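Local coordinates for protein Ufm1-specific protease (Caenorhabditis elegans, PDB 5EJJ) that cleaves the peptide bond at the C-terminal glycine of ufm-1 as a thiol protease, and is required to localise certain odorant receptors to olfactory cilia, at residues His169-Arg174 with Asp198-Thr203; Phe245-Gly250 with Leu254-Arg259; Val299-Leu304 with Gln339-His344; Gln45-Leu50 with Ala71-Val76. One frame throughout, in Å; residues are numbered along the deposited sequence.

Interaction 1: residues His169-Arg174 with Asp198-Thr203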
loop_
_atom_site.group_PDB
_atom_site.type_symbol
_atom_site.label_atom_id
_atom_site.label_comp_id
_atom_site.label_asym_id
_atom_site.label_seq_id
_atom_site.Cartn_x
_atom_site.Cartn_y
_atom_site.Cartn_z
ATOM N N HIS A 169 -10.685 -24.931 -3.797
ATOM C CA HIS A 169 -11.913 -24.456 -4.401
ATOM C C HIS A 169 -12.092 -25.015 -5.796
ATOM O O HIS A 169 -13.074 -24.705 -6.466
ATOM C CB HIS A 169 -11.924 -22.937 -4.471
ATOM C CG HIS A 169 -11.917 -22.269 -3.134
ATOM N ND1 HIS A 169 -13.066 -22.049 -2.406
ATOM C CD2 HIS A 169 -10.904 -21.748 -2.401
ATOM C CE1 HIS A 169 -12.759 -21.430 -1.280
ATOM N NE2 HIS A 169 -11.453 -21.232 -1.254
ATOM N N GLY A 170 -11.144 -25.826 -6.250
ATOM C CA GLY A 170 -11.286 -26.457 -7.551
ATOM C C GLY A 170 -11.323 -25.451 -8.688
ATOM O O GLY A 170 -12.164 -25.506 -9.594
ATOM N N LEU A 171 -10.381 -24.521 -8.618
ATOM C CA LEU A 171 -10.258 -23.450 -9.583
ATOM C C LEU A 171 -9.063 -23.723 -10.477
ATOM O O LEU A 171 -7.972 -24.073 -9.997
ATOM C CB LEU A 171 -10.058 -22.137 -8.836
ATOM C CG LEU A 171 -11.274 -21.757 -8.005
ATOM C CD1 LEU A 171 -11.063 -20.433 -7.312
ATOM C CD2 LEU A 171 -12.453 -21.712 -8.951
ATOM N N VAL A 172 -9.265 -23.562 -11.777
ATOM C CA VAL A 172 -8.163 -23.718 -12.697
ATOM C C VAL A 172 -8.159 -22.595 -13.741
ATOM O O VAL A 172 -9.153 -22.363 -14.437
ATOM C CB VAL A 172 -8.119 -25.161 -13.319
ATOM C CG1 VAL A 172 -9.441 -25.534 -13.936
ATOM C CG2 VAL A 172 -7.036 -25.289 -14.361
ATOM N N ILE A 173 -7.047 -21.868 -13.815
ATOM C CA ILE A 173 -6.822 -20.953 -14.931
ATOM C C ILE A 173 -5.763 -21.530 -15.869
ATOM O O ILE A 173 -4.683 -21.948 -15.438
ATOM C CB ILE A 173 -6.429 -19.540 -14.462
ATOM C CG1 ILE A 173 -7.462 -19.010 -13.475
ATOM C CG2 ILE A 173 -6.325 -18.575 -15.656
ATOM C CD1 ILE A 173 -6.897 -17.973 -12.567
ATOM N N ARG A 174 -6.087 -21.538 -17.154
ATOM C CA ARG A 174 -5.322 -22.283 -18.135
ATOM C C ARG A 174 -5.801 -21.756 -19.455
ATOM O O ARG A 174 -6.894 -21.224 -19.523
ATOM C CB ARG A 174 -5.680 -23.756 -18.025
ATOM C CG ARG A 174 -4.617 -24.761 -18.501
ATOM C CD ARG A 174 -5.223 -26.169 -18.675
ATOM N NE ARG A 174 -6.491 -26.040 -19.407
ATOM C CZ ARG A 174 -7.707 -26.093 -18.856
ATOM N NH1 ARG A 174 -7.859 -26.307 -17.545
ATOM N NH2 ARG A 174 -8.776 -25.936 -19.632
ATOM N N ASP A 198 -8.223 -8.946 -0.483
ATOM C CA ASP A 198 -8.994 -10.112 -0.920
ATOM C C ASP A 198 -8.217 -10.886 -1.986
ATOM O O ASP A 198 -8.165 -10.487 -3.154
ATOM C CB ASP A 198 -10.401 -9.726 -1.382
ATOM C CG ASP A 198 -11.127 -8.904 -0.344
ATOM O OD1 ASP A 198 -10.648 -8.894 0.814
ATOM O OD2 ASP A 198 -12.148 -8.259 -0.679
ATOM N N VAL A 199 -7.619 -11.995 -1.554
ATOM C CA VAL A 199 -6.575 -12.672 -2.303
ATOM C C VAL A 199 -6.929 -14.123 -2.563
ATOM O O VAL A 199 -7.086 -14.874 -1.617
ATOM C CB VAL A 199 -5.283 -12.676 -1.489
ATOM C CG1 VAL A 199 -4.204 -13.380 -2.226
ATOM C CG2 VAL A 199 -4.840 -11.274 -1.184
ATOM N N ILE A 200 -7.054 -14.510 -3.832
ATOM C CA ILE A 200 -7.161 -15.914 -4.237
ATOM C C ILE A 200 -5.767 -16.458 -4.637
ATOM O O ILE A 200 -5.259 -16.144 -5.722
ATOM C CB ILE A 200 -8.104 -16.063 -5.464
ATOM C CG1 ILE A 200 -9.395 -15.297 -5.247
ATOM C CG2 ILE A 200 -8.420 -17.512 -5.775
ATOM C CD1 ILE A 200 -9.435 -14.002 -5.997
ATOM N N GLU A 201 -5.152 -17.271 -3.776
ATOM C CA GLU A 201 -3.833 -17.850 -4.061
ATOM C C GLU A 201 -3.870 -19.089 -4.966
ATOM O O GLU A 201 -4.654 -19.989 -4.716
ATOM C CB GLU A 201 -3.162 -18.219 -2.753
ATOM C CG GLU A 201 -1.778 -18.806 -2.888
ATOM C CD GLU A 201 -0.957 -18.648 -1.596
ATOM O OE1 GLU A 201 -0.267 -19.624 -1.214
ATOM O OE2 GLU A 201 -0.997 -17.546 -0.969
ATOM N N PHE A 202 -3.026 -19.139 -6.005
ATOM C CA PHE A 202 -2.905 -20.329 -6.880
ATOM C C PHE A 202 -1.512 -20.955 -6.887
ATOM O O PHE A 202 -0.520 -20.340 -6.481
ATOM C CB PHE A 202 -3.224 -20.025 -8.336
ATOM C CG PHE A 202 -4.612 -19.550 -8.582
ATOM C CD1 PHE A 202 -5.010 -18.282 -8.176
ATOM C CD2 PHE A 202 -5.500 -20.328 -9.306
ATOM C CE1 PHE A 202 -6.285 -17.811 -8.460
ATOM C CE2 PHE A 202 -6.791 -19.876 -9.599
ATOM C CZ PHE A 202 -7.180 -18.618 -9.175
ATOM N N THR A 203 -1.448 -22.190 -7.375
ATOM C CA THR A 203 -0.170 -22.846 -7.596
ATOM C C THR A 203 0.124 -22.804 -9.084
ATOM O O THR A 203 -0.720 -23.200 -9.894
ATOM C CB THR A 203 -0.180 -24.279 -7.103
ATOM O OG1 THR A 203 -0.129 -24.277 -5.672
ATOM C CG2 THR A 203 1.046 -24.999 -7.620
#

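Interaction 2: residues Phe245-Gly250 with Leu254-Arg259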
loop_
_atom_site.group_PDB
_atom_site.type_symbol
_atom_site.label_atom_id
_atom_site.label_comp_id
_atom_site.label_asym_id
_atom_site.label_seq_id
_atom_site.Cartn_x
_atom_site.Cartn_y
_atom_site.Cartn_z
ATOM N N PHE A 245 -2.272 -10.593 -10.231
ATOM C CA PHE A 245 -3.156 -10.016 -11.243
ATOM C C PHE A 245 -4.599 -9.876 -10.739
ATOM O O PHE A 245 -5.067 -10.701 -9.954
ATOM C CB PHE A 245 -3.106 -10.821 -12.529
ATOM C CG PHE A 245 -3.617 -12.232 -12.407
ATOM C CD1 PHE A 245 -2.781 -13.257 -11.978
ATOM C CD2 PHE A 245 -4.921 -12.553 -12.785
ATOM C CE1 PHE A 245 -3.240 -14.573 -11.908
ATOM C CE2 PHE A 245 -5.391 -13.871 -12.709
ATOM C CZ PHE A 245 -4.544 -14.881 -12.268
ATOM N N PRO A 246 -5.298 -8.810 -11.164
ATOM C CA PRO A 246 -6.657 -8.550 -10.693
ATOM C C PRO A 246 -7.733 -9.513 -11.187
ATOM O O PRO A 246 -7.794 -9.830 -12.364
ATOM C CB PRO A 246 -6.940 -7.143 -11.219
ATOM C CG PRO A 246 -5.995 -6.951 -12.291
ATOM C CD PRO A 246 -4.770 -7.656 -11.898
ATOM N N ALA A 247 -8.573 -9.955 -10.249
ATOM C CA ALA A 247 -9.821 -10.676 -10.510
ATOM C C ALA A 247 -10.987 -9.702 -10.360
ATOM O O ALA A 247 -11.343 -9.328 -9.234
ATOM C CB ALA A 247 -9.975 -11.771 -9.491
ATOM N N PHE A 248 -11.574 -9.269 -11.470
ATOM C CA PHE A 248 -12.683 -8.326 -11.383
ATOM C C PHE A 248 -14.003 -9.084 -11.425
ATOM O O PHE A 248 -14.123 -10.095 -12.121
ATOM C CB PHE A 248 -12.626 -7.297 -12.513
ATOM C CG PHE A 248 -11.462 -6.366 -12.422
ATOM C CD1 PHE A 248 -11.389 -5.433 -11.401
ATOM C CD2 PHE A 248 -10.442 -6.419 -13.353
ATOM C CE1 PHE A 248 -10.326 -4.567 -11.306
ATOM C CE2 PHE A 248 -9.367 -5.564 -13.264
ATOM C CZ PHE A 248 -9.308 -4.633 -12.237
ATOM N N PHE A 249 -14.983 -8.610 -10.660
ATOM C CA PHE A 249 -16.293 -9.239 -10.658
ATOM C C PHE A 249 -16.871 -9.193 -12.068
ATOM O O PHE A 249 -16.931 -8.127 -12.693
ATOM C CB PHE A 249 -17.217 -8.549 -9.661
ATOM C CG PHE A 249 -18.647 -9.032 -9.712
ATOM C CD1 PHE A 249 -19.070 -10.094 -8.913
ATOM C CD2 PHE A 249 -19.575 -8.414 -10.537
ATOM C CE1 PHE A 249 -20.386 -10.537 -8.954
ATOM C CE2 PHE A 249 -20.873 -8.849 -10.581
ATOM C CZ PHE A 249 -21.283 -9.915 -9.790
ATOM N N GLY A 250 -17.245 -10.362 -12.576
ATOM C CA GLY A 250 -17.932 -10.460 -13.842
ATOM C C GLY A 250 -17.110 -10.939 -15.018
ATOM O O GLY A 250 -17.651 -11.053 -16.116
ATOM N N LEU A 254 -11.610 -17.078 -19.334
ATOM C CA LEU A 254 -10.732 -16.637 -20.407
ATOM C C LEU A 254 -10.054 -15.306 -20.085
ATOM O O LEU A 254 -8.837 -15.164 -20.228
ATOM C CB LEU A 254 -11.480 -16.508 -21.725
ATOM C CG LEU A 254 -10.536 -16.171 -22.879
ATOM C CD1 LEU A 254 -9.570 -17.310 -23.133
ATOM C CD2 LEU A 254 -11.292 -15.850 -24.142
ATOM N N ASP A 255 -10.858 -14.330 -19.668
ATOM C CA ASP A 255 -10.358 -13.016 -19.278
ATOM C C ASP A 255 -9.298 -13.169 -18.192
ATOM O O ASP A 255 -8.283 -12.473 -18.217
ATOM C CB ASP A 255 -11.497 -12.137 -18.746
ATOM C CG ASP A 255 -12.430 -11.613 -19.848
ATOM O OD1 ASP A 255 -11.928 -11.147 -20.909
ATOM O OD2 ASP A 255 -13.674 -11.652 -19.628
ATOM N N LEU A 256 -9.537 -14.077 -17.242
ATOM C CA LEU A 256 -8.577 -14.328 -16.172
ATOM C C LEU A 256 -7.261 -14.819 -16.734
ATOM O O LEU A 256 -6.211 -14.532 -16.193
ATOM C CB LEU A 256 -9.084 -15.383 -15.193
ATOM C CG LEU A 256 -10.104 -15.067 -14.102
ATOM C CD1 LEU A 256 -9.662 -13.960 -13.151
ATOM C CD2 LEU A 256 -11.400 -14.725 -14.743
ATOM N N TYR A 257 -7.316 -15.593 -17.808
ATOM C CA TYR A 257 -6.106 -16.208 -18.337
ATOM C C TYR A 257 -5.238 -15.180 -19.051
ATOM O O TYR A 257 -4.027 -15.111 -18.803
ATOM C CB TYR A 257 -6.433 -17.397 -19.240
ATOM C CG TYR A 257 -5.339 -17.726 -20.232
ATOM C CD1 TYR A 257 -4.242 -18.499 -19.854
ATOM C CD2 TYR A 257 -5.404 -17.266 -21.549
ATOM C CE1 TYR A 257 -3.239 -18.797 -20.756
ATOM C CE2 TYR A 257 -4.407 -17.545 -22.450
ATOM C CZ TYR A 257 -3.328 -18.314 -22.051
ATOM O OH TYR A 257 -2.332 -18.604 -22.949
ATOM N N LYS A 258 -5.848 -14.364 -19.909
ATOM C CA LYS A 258 -5.087 -13.311 -20.561
ATOM C C LYS A 258 -4.419 -12.380 -19.542
ATOM O O LYS A 258 -3.329 -11.884 -19.796
ATOM C CB LYS A 258 -5.925 -12.523 -21.564
ATOM C CG LYS A 258 -6.833 -13.388 -22.415
ATOM C CD LYS A 258 -7.005 -12.845 -23.841
ATOM C CE LYS A 258 -5.778 -13.176 -24.722
ATOM N NZ LYS A 258 -6.102 -13.329 -26.190
ATOM N N ARG A 259 -5.035 -12.168 -18.380
ATOM C CA ARG A 259 -4.431 -11.282 -17.382
ATOM C C ARG A 259 -3.229 -11.884 -16.674
ATOM O O ARG A 259 -2.194 -11.232 -16.535
ATOM C CB ARG A 259 -5.453 -10.785 -16.369
ATOM C CG ARG A 259 -5.994 -9.420 -16.748
ATOM C CD ARG A 259 -6.485 -8.634 -15.551
ATOM N NE ARG A 259 -7.769 -9.127 -15.074
ATOM C CZ ARG A 259 -8.915 -8.952 -15.712
ATOM N NH1 ARG A 259 -8.948 -8.304 -16.873
ATOM N NH2 ARG A 259 -10.025 -9.439 -15.189
#

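Interaction 3: residues Val299-Leu304 with Gln339-His344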
loop_
_atom_site.group_PDB
_atom_site.type_symbol
_atom_site.label_atom_id
_atom_site.label_comp_id
_atom_site.label_asym_id
_atom_site.label_seq_id
_atom_site.Cartn_x
_atom_site.Cartn_y
_atom_site.Cartn_z
ATOM N N VAL A 299 -5.280 3.248 -6.459
ATOM C CA VAL A 299 -6.427 2.354 -6.407
ATOM C C VAL A 299 -6.185 1.107 -7.237
ATOM O O VAL A 299 -7.088 0.301 -7.446
ATOM C CB VAL A 299 -7.693 3.031 -6.913
ATOM C CG1 VAL A 299 -8.035 4.161 -6.032
ATOM C CG2 VAL A 299 -7.478 3.531 -8.327
ATOM N N SER A 300 -4.965 0.956 -7.730
ATOM C CA SER A 300 -4.535 -0.286 -8.327
ATOM C C SER A 300 -3.114 -0.458 -7.789
ATOM O O SER A 300 -2.468 0.535 -7.441
ATOM C CB SER A 300 -4.612 -0.190 -9.857
ATOM O OG SER A 300 -3.801 -1.163 -10.519
ATOM N N LEU A 301 -2.645 -1.707 -7.707
ATOM C CA LEU A 301 -1.368 -2.039 -7.079
ATOM C C LEU A 301 -0.167 -1.653 -7.930
ATOM O O LEU A 301 -0.314 -1.344 -9.108
ATOM C CB LEU A 301 -1.326 -3.534 -6.778
ATOM C CG LEU A 301 -2.433 -4.041 -5.849
ATOM C CD1 LEU A 301 -2.522 -5.556 -5.877
ATOM C CD2 LEU A 301 -2.184 -3.554 -4.424
ATOM N N LEU A 302 1.010 -1.669 -7.317
ATOM C CA LEU A 302 2.283 -1.379 -7.971
ATOM C C LEU A 302 3.186 -2.584 -7.772
ATOM O O LEU A 302 3.323 -3.077 -6.651
ATOM C CB LEU A 302 2.949 -0.173 -7.314
ATOM C CG LEU A 302 4.411 0.149 -7.629
ATOM C CD1 LEU A 302 4.603 0.715 -9.010
ATOM C CD2 LEU A 302 4.877 1.161 -6.664
ATOM N N HIS A 303 3.813 -3.054 -8.849
ATOM C CA HIS A 303 4.519 -4.328 -8.825
ATOM C C HIS A 303 5.974 -4.135 -9.173
ATOM O O HIS A 303 6.293 -3.567 -10.197
ATOM C CB HIS A 303 3.905 -5.278 -9.823
ATOM C CG HIS A 303 2.419 -5.308 -9.780
ATOM N ND1 HIS A 303 1.717 -6.346 -9.212
ATOM C CD2 HIS A 303 1.494 -4.430 -10.237
ATOM C CE1 HIS A 303 0.426 -6.105 -9.325
ATOM N NE2 HIS A 303 0.263 -4.947 -9.939
ATOM N N LEU A 304 6.872 -4.610 -8.329
ATOM C CA LEU A 304 8.269 -4.313 -8.549
ATOM C C LEU A 304 9.160 -5.470 -8.156
ATOM O O LEU A 304 8.927 -6.146 -7.148
ATOM C CB LEU A 304 8.674 -3.074 -7.754
ATOM C CG LEU A 304 7.973 -1.753 -8.061
ATOM C CD1 LEU A 304 8.384 -0.723 -7.046
ATOM C CD2 LEU A 304 8.294 -1.293 -9.471
ATOM N N GLN A 339 7.042 -2.540 3.873
ATOM C CA GLN A 339 5.757 -1.973 3.491
ATOM C C GLN A 339 5.008 -2.792 2.431
ATOM O O GLN A 339 3.823 -2.530 2.151
ATOM C CB GLN A 339 5.967 -0.577 2.951
ATOM C CG GLN A 339 6.656 0.327 3.891
ATOM C CD GLN A 339 6.603 1.768 3.431
ATOM O OE1 GLN A 339 7.595 2.304 2.936
ATOM N NE2 GLN A 339 5.442 2.409 3.601
ATOM N N ALA A 340 5.704 -3.759 1.830
ATOM C CA ALA A 340 5.128 -4.592 0.782
ATOM C C ALA A 340 3.956 -5.395 1.325
ATOM O O ALA A 340 4.015 -5.923 2.424
ATOM C CB ALA A 340 6.170 -5.501 0.227
ATOM N N LEU A 341 2.878 -5.473 0.566
ATOM C CA LEU A 341 1.762 -6.287 1.001
ATOM C C LEU A 341 2.249 -7.720 0.996
ATOM O O LEU A 341 3.125 -8.101 0.216
ATOM C CB LEU A 341 0.559 -6.108 0.076
ATOM C CG LEU A 341 0.363 -4.622 -0.192
ATOM C CD1 LEU A 341 -0.811 -4.330 -1.128
ATOM C CD2 LEU A 341 0.222 -3.865 1.115
ATOM N N ALA A 342 1.717 -8.529 1.881
ATOM C CA ALA A 342 2.104 -9.918 1.855
ATOM C C ALA A 342 0.881 -10.673 1.358
ATOM O O ALA A 342 -0.010 -11.053 2.141
ATOM C CB ALA A 342 2.524 -10.365 3.236
ATOM N N LEU A 343 0.810 -10.848 0.044
ATOM C CA LEU A 343 -0.408 -11.386 -0.529
ATOM C C LEU A 343 -0.252 -12.885 -0.657
ATOM O O LEU A 343 -1.226 -13.648 -0.525
ATOM C CB LEU A 343 -0.722 -10.726 -1.877
ATOM C CG LEU A 343 -0.818 -9.193 -1.919
ATOM C CD1 LEU A 343 -1.131 -8.742 -3.316
ATOM C CD2 LEU A 343 -1.853 -8.618 -0.970
ATOM N N HIS A 344 0.984 -13.315 -0.901
ATOM C CA HIS A 344 1.241 -14.738 -1.006
ATOM C C HIS A 344 1.688 -15.308 0.339
ATOM O O HIS A 344 2.461 -14.678 1.073
ATOM C CB HIS A 344 2.265 -15.046 -2.093
ATOM C CG HIS A 344 2.281 -16.492 -2.499
ATOM N ND1 HIS A 344 3.265 -17.370 -2.098
ATOM C CD2 HIS A 344 1.418 -17.214 -3.252
ATOM C CE1 HIS A 344 3.007 -18.568 -2.588
ATOM N NE2 HIS A 344 1.896 -18.499 -3.296
#

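Interaction 4: residues Gln45-Leu50 with Ala71-Val76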
loop_
_atom_site.group_PDB
_atom_site.type_symbol
_atom_site.label_atom_id
_atom_site.label_comp_id
_atom_site.label_asym_id
_atom_site.label_seq_id
_atom_site.Cartn_x
_atom_site.Cartn_y
_atom_site.Cartn_z
ATOM N N GLN A 45 -11.114 4.521 -18.937
ATOM C CA GLN A 45 -10.974 5.000 -17.566
ATOM C C GLN A 45 -9.499 5.180 -17.198
ATOM O O GLN A 45 -8.759 4.222 -17.163
ATOM C CB GLN A 45 -11.643 4.016 -16.610
ATOM C CG GLN A 45 -11.648 4.486 -15.189
ATOM C CD GLN A 45 -12.054 3.401 -14.244
ATOM O OE1 GLN A 45 -11.668 2.255 -14.408
ATOM N NE2 GLN A 45 -12.839 3.751 -13.239
ATOM N N VAL A 46 -9.065 6.406 -16.941
ATOM C CA VAL A 46 -7.659 6.647 -16.641
ATOM C C VAL A 46 -7.367 6.254 -15.204
ATOM O O VAL A 46 -8.097 6.635 -14.322
ATOM C CB VAL A 46 -7.307 8.139 -16.843
ATOM C CG1 VAL A 46 -5.923 8.432 -16.339
ATOM C CG2 VAL A 46 -7.422 8.517 -18.308
ATOM N N ILE A 47 -6.310 5.500 -14.941
ATOM C CA ILE A 47 -6.043 5.105 -13.561
ATOM C C ILE A 47 -4.820 5.803 -12.977
ATOM O O ILE A 47 -4.813 6.133 -11.801
ATOM C CB ILE A 47 -5.891 3.573 -13.412
ATOM C CG1 ILE A 47 -7.143 2.869 -13.901
ATOM C CG2 ILE A 47 -5.654 3.181 -11.983
ATOM C CD1 ILE A 47 -8.349 3.243 -13.149
ATOM N N HIS A 48 -3.787 6.016 -13.788
ATOM C CA HIS A 48 -2.531 6.613 -13.319
ATOM C C HIS A 48 -2.059 7.702 -14.268
ATOM O O HIS A 48 -1.833 7.441 -15.442
ATOM C CB HIS A 48 -1.407 5.583 -13.254
ATOM C CG HIS A 48 -1.658 4.444 -12.316
ATOM N ND1 HIS A 48 -1.717 4.602 -10.948
ATOM C CD2 HIS A 48 -1.825 3.120 -12.552
ATOM C CE1 HIS A 48 -1.939 3.428 -10.381
ATOM N NE2 HIS A 48 -2.007 2.511 -11.332
ATOM N N VAL A 49 -1.893 8.920 -13.771
ATOM C CA VAL A 49 -1.237 9.940 -14.560
ATOM C C VAL A 49 0.166 10.151 -14.009
ATOM O O VAL A 49 0.349 10.585 -12.874
ATOM C CB VAL A 49 -2.033 11.231 -14.573
ATOM C CG1 VAL A 49 -1.294 12.271 -15.375
ATOM C CG2 VAL A 49 -3.396 10.981 -15.179
ATOM N N LEU A 50 1.173 9.801 -14.796
ATOM C CA LEU A 50 2.539 9.908 -14.300
ATOM C C LEU A 50 3.331 11.031 -14.966
ATOM O O LEU A 50 3.550 11.022 -16.178
ATOM C CB LEU A 50 3.258 8.577 -14.407
ATOM C CG LEU A 50 2.666 7.527 -13.469
ATOM C CD1 LEU A 50 3.340 6.155 -13.673
ATOM C CD2 LEU A 50 2.731 7.990 -11.999
ATOM N N ALA A 71 -1.882 -5.671 -14.578
ATOM C CA ALA A 71 -1.949 -6.224 -15.920
ATOM C C ALA A 71 -3.119 -5.712 -16.751
ATOM O O ALA A 71 -3.029 -5.695 -17.979
ATOM C CB ALA A 71 -1.959 -7.723 -15.856
ATOM N N ASP A 72 -4.201 -5.277 -16.104
ATOM C CA ASP A 72 -5.346 -4.757 -16.849
ATOM C C ASP A 72 -5.167 -3.310 -17.326
ATOM O O ASP A 72 -6.018 -2.756 -18.014
ATOM C CB ASP A 72 -6.612 -4.882 -16.022
ATOM C CG ASP A 72 -6.645 -3.921 -14.853
ATOM O OD1 ASP A 72 -5.713 -3.930 -14.012
ATOM O OD2 ASP A 72 -7.610 -3.139 -14.777
ATOM N N ILE A 73 -4.045 -2.709 -16.968
ATOM C CA ILE A 73 -3.796 -1.310 -17.218
ATOM C C ILE A 73 -2.690 -1.141 -18.244
ATOM O O ILE A 73 -1.673 -1.814 -18.194
ATOM C CB ILE A 73 -3.387 -0.655 -15.911
ATOM C CG1 ILE A 73 -4.578 -0.661 -14.972
ATOM C CG2 ILE A 73 -2.883 0.751 -16.119
ATOM C CD1 ILE A 73 -4.393 0.202 -13.775
ATOM N N GLU A 74 -2.884 -0.238 -19.191
ATOM C CA GLU A 74 -1.841 0.031 -20.167
ATOM C C GLU A 74 -1.763 1.511 -20.492
ATOM O O GLU A 74 -2.586 2.304 -20.049
ATOM C CB GLU A 74 -2.147 -0.725 -21.444
ATOM C CG GLU A 74 -3.369 -0.216 -22.132
ATOM C CD GLU A 74 -3.902 -1.212 -23.127
ATOM O OE1 GLU A 74 -4.894 -1.915 -22.800
ATOM O OE2 GLU A 74 -3.323 -1.303 -24.239
ATOM N N LEU A 75 -0.759 1.867 -21.273
ATOM C CA LEU A 75 -0.622 3.203 -21.836
ATOM C C LEU A 75 -1.837 3.574 -22.665
ATOM O O LEU A 75 -2.176 2.871 -23.604
ATOM C CB LEU A 75 0.599 3.183 -22.746
ATOM C CG LEU A 75 1.304 4.468 -23.117
ATOM C CD1 LEU A 75 0.722 4.906 -24.405
ATOM C CD2 LEU A 75 1.094 5.487 -22.003
ATOM N N VAL A 76 -2.497 4.675 -22.326
ATOM C CA VAL A 76 -3.686 5.107 -23.080
ATOM C C VAL A 76 -3.480 6.483 -23.688
ATOM O O VAL A 76 -4.213 6.852 -24.591
ATOM C CB VAL A 76 -5.028 5.111 -22.251
ATOM C CG1 VAL A 76 -5.550 3.706 -22.011
ATOM C CG2 VAL A 76 -4.856 5.851 -20.941
#

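Interaction 1: residues His169-Arg174 with Asp198-Thr203
Phe202 and Ile173 meet because both carry the first branch of their side chain beside the backbone N and opposite the carbonyl carbon (chi1 -62° and -54°), which points ring and aliphatic arm at each other. The two side chains cross at nearly a right angle, and Ile173 CD1 reaches Phe202 CZ at 3.5 Å. Leu171 adds a second apolar touch to the same ring, its CB standing 4.0 Å from Phe202 CE2. Further along, Leu171 CD1 approaches Ile200 CG2 at 4.2 Å. No hydrogen bond joins the two segments. An alanine in place of Phe202 would take away the ring on which Ile173 and Leu171 rest, and would probably open a gap between the two strands' apolar faces. The arrangement exemplifies contact between next-but-one strands: 163-166 runs between 171-173 and 199-205 in a five-stranded mixed sheet, bonded through its backbone to Ile173, while Phe189 of helix 187-190 packs on both Leu171 and Ile200.

Interaction 2: residues Phe245-Gly250 with Leu254-Arg259
Arg259 reaches from the helix across to the strand that precedes it, and almost every step of its side chain has a neighbour there. CB lies 4.0 Å from Phe245 CD2, at an oblique approach to that ring. CD rests against the pyrrolidine of Pro246, 3.7 Å from its CG. A bend at chi3 (-76°) then carries the head group alongside the strand, toward its C-terminal end, where NE donates to Pro246 O at 2.8 Å; the donor sits tilted out of the carbonyl plane, while the oxygen lies close to the plane of the guanidinium. This is a strand-to-helix connection by a short loop: helix 253-280 folds back along strand 235-247, and the short segments run nearly antiparallel, their axes at 166° and 8.7 Å apart at closest approach. At the tip, NH2 comes 3.6 Å from Phe248 CD2, so that the edge of the phenyl ring meets one face of the guanidinium, the two planes 69° apart. The same NH2 forms a salt bridge with Asp251 in the connecting loop. A leucine in place of Arg259 would remove the charged head, and would probably leave Pro246 O without this donor and Asp251 without its mate. On the buried flank, Leu256 CD1 touches two strand residues, lying 4.3 Å from both Phe245 CE2 and Ala247 CB.

Interaction 3: residues Val299-Leu304 with Gln339-His344
Leu301 and Leu341 approach each other at a slant, the methyl branches leading: Leu301 CD2 lies 3.7 Å from Leu341 CD1. Each side chain keeps CG beside its backbone N (chi1 -59° and -46°), the setting that turns both forks toward the opposing segment. Leu301 is a two-pronged partner. Its other methyl, CD1, points to Leu343 CD1 at 4.3 Å, so one leucine addresses two residues on alternate positions of an irregular segment. The backbones stay well apart, with 9.7 Å between the CA atoms of Leu301 and Leu341. Within the UfSP2-type N-terminal region, the contact thus joins the start of hairpin strand 302-306 to segment 339-344. Strand 289-293, the hairpin mate, links them: Thr292 bonds through its backbone to Leu341 and also receives the side chain of Leu301. Ser128 of strand 127-139 touches Leu301 as well. The chemistry is purely aliphatic. With no polar atom engaged across the interface and only 90 Å² buried in all, the attraction comes from dispersion and the exclusion of water, forces that fix closeness far more firmly than direction.

Interaction 4: residues Gln45-Leu50 with Ala71-Val76
Ile47 and Ile73 face each other at 7.7 Å between CA atoms, too far for backbone pairing, because strand 33-40 runs between strands 45-53 and 74-81 in the four-stranded mixed sheet of the N-terminal MPN region. A classic beta bulge shapes the first partner: Ile47 and His48 both face Phe38 of that middle strand, and the side chains of these two consecutive residues both start out toward the 71-76 segment, in place of the usual turn to opposite faces. Ile73, just ahead of its strand, answers the pair with a single methyl group. It holds CG1 beside its backbone N with CD1 extended beyond (chi2 -168°), and so delivers CD1 to the notch between the two bulge residues. There the two isoleucines cross at about a right angle, and Ile73 CD1 sits 3.7 Å from Ile47 CG2. His48 lies next to this methyl, its ring approached obliquely, with CD2 at 4.1 Å from the same Ile73 CD1. Trp298 meets the histidine ring from a different part of the chain, and Phe38 touches Ile73 as well. Ile47 CG2 does double duty: besides meeting Ile73, it lies 3.7 Å above the plane of the His48 ring, offset toward the rim.

Three of the four contacts are buried and wholly free of hydrogen bonds between their segments; interaction 2, partly buried, is the one that adds polar chemistry, through its arginine. Interactions 1 and 2 hold opposite edges of the same five-stranded sheet, and touch where Ile173 packs on Phe245 and on the helix backbone at Tyr257. Interactions 1 and 4 share a design, each bridging two strands of a sheet across a third that runs between them, interaction 4 in the MPN region and interaction 1 in the UfSP2-type N-terminal region. Interaction 3, nearest the centre of the chain, meets interaction 4 through Ser300 and Ile73, and interaction 1 through Leu343 and Val199. Asp72 beside Phe248 and Pro246 brings interactions 2 and 4 together.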